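Long-range contacts in YECBM32 (PDB 2JD9), which probably binds carbohydrate as a family 32 carbohydrate-binding module, most likely galacturonic acid-rich chains of plant pectin: residues Ile59-Phe64 and Asn129-Asn134; Ser95-Gly100 and Ala138-Ala143. All coordinates share one frame; numbering follows the deposited sequence.

Contact 1 (Ile59-Phe64 and Asn129-Asn134); sequences ILIVPF and NEIAIN. With CA (calcium ion), chain B.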
loop_
_atom_site.group_PDB
_atom_site.type_symbol
_atom_site.label_atom_id
_atom_site.label_comp_id
_atom_site.label_asym_id
_atom_site.label_seq_id
_atom_site.Cartn_x
_atom_site.Cartn_y
_atom_site.Cartn_z
ATOM N N ILE A 59 7.646 -3.932 -0.155
ATOM C CA ILE A 59 6.870 -2.806 0.340
ATOM C C ILE A 59 6.386 -3.129 1.753
ATOM O O ILE A 59 6.110 -4.267 2.055
ATOM C CB ILE A 59 5.744 -2.374 -0.642
ATOM C CG1 ILE A 59 4.366 -2.360 -0.042
ATOM C CG2 ILE A 59 5.857 -2.955 -2.038
ATOM C CD1 ILE A 59 3.363 -1.696 -1.003
ATOM N N LEU A 60 6.361 -2.105 2.578
ATOM C CA LEU A 60 5.873 -2.127 3.929
ATOM C C LEU A 60 4.483 -1.561 3.846
ATOM O O LEU A 60 4.253 -0.559 3.164
ATOM C CB LEU A 60 6.760 -1.266 4.805
ATOM C CG LEU A 60 6.190 -0.751 6.122
ATOM C CD1 LEU A 60 5.635 -1.867 6.992
ATOM C CD2 LEU A 60 7.288 -0.042 6.859
ATOM N N ILE A 61 3.554 -2.243 4.486
ATOM C CA ILE A 61 2.163 -1.788 4.583
ATOM C C ILE A 61 1.767 -1.846 6.055
ATOM O O ILE A 61 1.987 -2.869 6.706
ATOM C CB ILE A 61 1.243 -2.626 3.648
ATOM C CG1 ILE A 61 -0.230 -2.158 3.724
ATOM C CG2 ILE A 61 1.373 -4.131 3.903
ATOM C CD1 ILE A 61 -1.038 -2.609 2.574
ATOM N N VAL A 62 1.227 -0.729 6.565
ATOM C CA VAL A 62 0.669 -0.615 7.920
ATOM C C VAL A 62 -0.823 -0.312 7.727
ATOM O O VAL A 62 -1.220 0.831 7.595
ATOM C CB VAL A 62 1.356 0.476 8.726
ATOM C CG1 VAL A 62 0.784 0.624 10.115
ATOM C CG2 VAL A 62 2.897 0.240 8.739
ATOM N N PRO A 63 -1.645 -1.355 7.679
ATOM C CA PRO A 63 -3.085 -1.178 7.505
ATOM C C PRO A 63 -3.675 -0.663 8.826
ATOM O O PRO A 63 -3.073 -0.817 9.906
ATOM C CB PRO A 63 -3.580 -2.587 7.214
ATOM C CG PRO A 63 -2.475 -3.498 7.456
ATOM C CD PRO A 63 -1.291 -2.749 7.907
ATOM N N PHE A 64 -4.823 -0.004 8.712
ATOM C CA PHE A 64 -5.616 0.461 9.809
ATOM C C PHE A 64 -6.280 -0.685 10.599
ATOM O O PHE A 64 -6.910 -1.574 10.036
ATOM C CB PHE A 64 -6.684 1.391 9.234
ATOM C CG PHE A 64 -7.543 2.016 10.247
ATOM C CD1 PHE A 64 -6.997 2.853 11.212
ATOM C CD2 PHE A 64 -8.903 1.795 10.231
ATOM C CE1 PHE A 64 -7.811 3.475 12.157
ATOM C CE2 PHE A 64 -9.725 2.427 11.188
ATOM C CZ PHE A 64 -9.166 3.288 12.105
ATOM N N ASN A 129 -2.571 3.221 7.007
ATOM C CA ASN A 129 -1.820 4.213 7.753
ATOM C C ASN A 129 -0.477 4.603 7.058
ATOM O O ASN A 129 -0.082 5.780 7.064
ATOM C CB ASN A 129 -1.538 3.696 9.175
ATOM C CG ASN A 129 -2.823 3.379 9.981
ATOM O OD1 ASN A 129 -3.793 4.064 9.855
ATOM N ND2 ASN A 129 -2.764 2.382 10.877
ATOM N N GLU A 130 0.217 3.614 6.507
ATOM C CA GLU A 130 1.559 3.831 5.935
ATOM C C GLU A 130 1.840 2.818 4.891
ATOM O O GLU A 130 1.433 1.676 4.999
ATOM C CB GLU A 130 2.698 3.660 6.954
ATOM C CG GLU A 130 2.701 4.575 8.136
ATOM C CD GLU A 130 3.959 4.382 9.004
ATOM O OE1 GLU A 130 3.966 4.897 10.132
ATOM O OE2 GLU A 130 4.920 3.733 8.566
ATOM N N ILE A 131 2.555 3.259 3.867
ATOM C CA ILE A 131 3.169 2.399 2.868
ATOM C C ILE A 131 4.563 2.944 2.617
ATOM O O ILE A 131 4.727 4.148 2.519
ATOM C CB ILE A 131 2.441 2.483 1.513
ATOM C CG1 ILE A 131 0.997 1.932 1.619
ATOM C CG2 ILE A 131 3.243 1.758 0.412
ATOM C CD1 ILE A 131 0.791 0.522 0.967
ATOM N N ALA A 132 5.544 2.050 2.526
ATOM C CA ALA A 132 6.919 2.417 2.182
ATOM C C ALA A 132 7.490 1.399 1.208
ATOM O O ALA A 132 7.054 0.274 1.177
ATOM C CB ALA A 132 7.755 2.527 3.440
ATOM N N ILE A 133 8.424 1.820 0.360
ATOM C CA ILE A 133 8.987 0.989 -0.700
ATOM C C ILE A 133 10.444 0.782 -0.298
ATOM O O ILE A 133 11.117 1.730 0.124
ATOM C CB ILE A 133 8.892 1.701 -2.092
ATOM C CG1 ILE A 133 7.461 2.125 -2.419
ATOM C CG2 ILE A 133 9.372 0.825 -3.198
ATOM C CD1 ILE A 133 6.452 1.008 -2.372
ATOM N N ASN A 134 10.923 -0.450 -0.420
ATOM C CA ASN A 134 12.322 -0.770 -0.064
ATOM C C ASN A 134 12.672 -0.351 1.341
ATOM O O ASN A 134 13.704 0.279 1.598
ATOM C CB ASN A 134 13.303 -0.145 -1.059
ATOM C CG ASN A 134 13.178 -0.746 -2.399
ATOM O OD1 ASN A 134 12.602 -1.813 -2.503
ATOM N ND2 ASN A 134 13.694 -0.073 -3.454
HETATM CA CA CA B . 0.053 8.047 7.755
HETATM O O HOH W 1 2.310 7.215 7.100
#
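I131 sits opposite I61, and the two side chains run next to each other in the same direction, CD1 to CD1 at 4.0 Å. I131 also meets I59, whose CD1 comes at a slant to within 3.7 Å of I131 CG2. The ethyl arm of I131 lies beside its own backbone N (chi1 -65°), which lets the one methyl, CD1, touch the ends of both I59 and I61. Next along, I133 CD1 comes 3.9 Å from I59 CB, the two side chains again pointing the same way. Together these isoleucines form part of the inward face of one sheet of a beta-sandwich, the fold of the F5/8 type C (discoidin-like) domains; L115 and L48 of the opposing sheet pack against them. On the other face of the antiparallel pair, V62 lies alongside E130, with CG2 3.9 Å from E130 CB, and L60 lies beside A132. The regular pairing ends in a classic beta bulge, where N129 and E130 both face V62. V62 O accepts N129 N at 2.8 Å; the donor lies nearly in line with the C=O, but its N-H points off that line (138° at the hydrogen), while E130 N adds a weak bond to the same oxygen. At the bulge, the N129 amide stands almost perpendicular to the F64 ring (89° between planes), and N129 OD1 approaches F64 CD1 obliquely to 3.7 Å. The carbonyl of N129 turns to the calcium ion, N129 O lying 2.4 Å from the metal; a water and atoms of N28, D31, D33 and T36 are among its other ligands.

Contact 2 (Ser95-Gly100 and Ala138-Ala143); sequences SADKNG and ALPSRA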
loop_
_atom_site.group_PDB
_atom_site.type_symbol
_atom_site.label_atom_id
_atom_site.label_comp_id
_atom_site.label_asym_id
_atom_site.label_seq_id
_atom_site.Cartn_x
_atom_site.Cartn_y
_atom_site.Cartn_z
ATOM N N SER A 95 -3.520 -10.203 10.275
ATOM C CA SER A 95 -4.121 -9.712 11.523
ATOM C C SER A 95 -3.243 -10.040 12.726
ATOM O O SER A 95 -3.482 -9.544 13.818
ATOM C CB SER A 95 -5.550 -10.224 11.767
ATOM O OG SER A 95 -5.646 -11.626 11.622
ATOM N N ALA A 96 -2.242 -10.881 12.502
ATOM C CA ALA A 96 -1.324 -11.263 13.559
ATOM C C ALA A 96 -0.282 -10.194 13.772
ATOM O O ALA A 96 0.425 -10.237 14.781
ATOM C CB ALA A 96 -0.621 -12.608 13.211
ATOM N N ASP A 97 -0.165 -9.255 12.817
ATOM C CA ASP A 97 0.891 -8.254 12.849
ATOM C C ASP A 97 0.354 -6.883 13.279
ATOM O O ASP A 97 -0.327 -6.224 12.517
ATOM C CB ASP A 97 1.615 -8.213 11.486
ATOM C CG ASP A 97 2.314 -9.544 11.161
ATOM O OD1 ASP A 97 2.912 -10.172 12.071
ATOM O OD2 ASP A 97 2.323 -10.051 10.027
ATOM N N LYS A 98 0.722 -6.473 14.498
ATOM C CA LYS A 98 0.215 -5.276 15.187
ATOM C C LYS A 98 0.484 -4.034 14.362
ATOM O O LYS A 98 -0.282 -3.067 14.479
ATOM C CB LYS A 98 0.804 -5.168 16.584
ATOM C CG LYS A 98 -0.179 -4.818 17.671
ATOM C CD LYS A 98 0.235 -5.451 19.028
ATOM C CE LYS A 98 1.762 -5.656 19.155
ATOM N NZ LYS A 98 2.226 -5.588 20.573
ATOM N N ASN A 99 1.622 -3.964 13.648
ATOM C CA ASN A 99 2.574 -2.851 13.571
ATOM C C ASN A 99 2.915 -2.770 12.048
ATOM O O ASN A 99 3.694 -1.954 11.616
ATOM C CB ASN A 99 3.859 -2.968 14.389
ATOM C CG ASN A 99 3.674 -2.491 15.813
ATOM O OD1 ASN A 99 3.048 -1.453 16.071
ATOM N ND2 ASN A 99 4.154 -3.290 16.748
ATOM N N GLY A 100 2.354 -3.669 11.253
ATOM C CA GLY A 100 2.566 -3.689 9.817
ATOM C C GLY A 100 3.394 -4.906 9.424
ATOM O O GLY A 100 3.874 -5.664 10.273
ATOM N N ALA A 138 12.628 -3.124 10.644
ATOM C CA ALA A 138 12.279 -4.300 11.397
ATOM C C ALA A 138 10.889 -4.730 11.745
ATOM O O ALA A 138 10.497 -4.678 12.893
ATOM C CB ALA A 138 13.223 -4.359 12.629
ATOM N N LEU A 139 10.230 -5.264 10.748
ATOM C CA LEU A 139 8.881 -5.749 10.823
ATOM C C LEU A 139 8.855 -7.121 10.121
ATOM O O LEU A 139 9.649 -7.413 9.239
ATOM C CB LEU A 139 7.885 -4.747 10.158
ATOM C CG LEU A 139 7.584 -3.448 10.894
ATOM C CD1 LEU A 139 6.678 -2.623 10.020
ATOM C CD2 LEU A 139 6.894 -3.676 12.243
ATOM N N PRO A 140 7.933 -7.966 10.510
ATOM C CA PRO A 140 7.780 -9.227 9.802
ATOM C C PRO A 140 7.158 -9.089 8.417
ATOM O O PRO A 140 6.679 -8.022 8.070
ATOM C CB PRO A 140 6.769 -9.959 10.664
ATOM C CG PRO A 140 6.023 -8.928 11.429
ATOM C CD PRO A 140 6.967 -7.793 11.622
ATOM N N SER A 141 7.239 -10.074 7.540
ATOM C CA SER A 141 8.130 -10.196 6.398
ATOM C C SER A 141 7.564 -11.457 5.765
ATOM O O SER A 141 7.566 -12.505 6.391
ATOM C CB SER A 141 9.592 -10.298 6.683
ATOM O OG SER A 141 10.295 -9.916 5.516
ATOM N N ARG A 142 7.055 -11.341 4.549
ATOM C CA ARG A 142 6.331 -12.402 3.895
ATOM C C ARG A 142 6.587 -12.286 2.386
ATOM O O ARG A 142 6.496 -11.200 1.849
ATOM C CB ARG A 142 4.842 -12.207 4.216
ATOM C CG ARG A 142 3.899 -13.219 3.755
ATOM C CD ARG A 142 2.462 -12.939 4.242
ATOM N NE ARG A 142 1.585 -12.680 3.108
ATOM C CZ ARG A 142 0.541 -11.864 3.072
ATOM N NH1 ARG A 142 0.154 -11.113 4.107
ATOM N NH2 ARG A 142 -0.115 -11.786 1.928
ATOM N N ALA A 143 6.948 -13.395 1.740
ATOM C CA ALA A 143 7.151 -13.427 0.312
ATOM C C ALA A 143 5.823 -13.510 -0.365
ATOM O O ALA A 143 4.905 -14.261 0.099
ATOM C CB ALA A 143 8.004 -14.615 -0.109
#
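Where the loop between strands 85-92 and 101-105 meets the C-terminal segment that leads into the short strand 141-143, the sandwich gains a small surface contact. Its broadest part is L139, whose forked end packs against the N99-G100 peptide: L139 CD1 lies 3.4 Å from N99 O, and L139 CD2 packs against N99 CB at 3.8 Å. The L139 side chain leaves its backbone with CG beside the N (chi1 -73°), which, with an extended chi2, brings both methyls near N99 O. At the phi of G100, 111°, a side chain would press on the N99 carbonyl oxygen, which the glycine avoids; its backbone comes close to the same leucine, with G100 C 4.0 Å from L139 CD1. P140 then presents its ring to the loop. P140 CG comes within 3.4 Å of D97 OD1, the carboxylate and the ring passing each other head to tail, and P140 CD lies 4.0 Å from G100 O. The other carboxylate oxygen, D97 OD2, is held by S94 OG, which steadies the group from within its own loop. P140 and R142 bond through their backbones to K102, so that the segment follows strand 101-105. No hydrogen bond joins the loop to the segment 138-143: oxygens of N99 and D97 rest on leucine and proline carbons, which implies a contact made by van der Waals fit and perhaps slight polarisation of the C-H groups, with little directional preference.

In the fold
After strands 10-15, 38-41 and 44-50, the chain enters strand 53-63, whose end supplies the first half of contact 1. It crosses to the other sheet, returns through the loop 95-100, and lays strand 101-105 against 53-63. Strand 125-133 then closes contact 1 across 64 intervening residues, flanking 53-63 on its opposite edge. A few residues later, 138-143 closes contact 2 over 37 residues, its end running parallel to 101-105. Because the segments alternate along the chain, the two closures cross and neither nests in the other. They also touch: L60 and V62 of contact 1 pack on L139 and N99 of contact 2, tying the C-terminal segment to the outer face of the sheet.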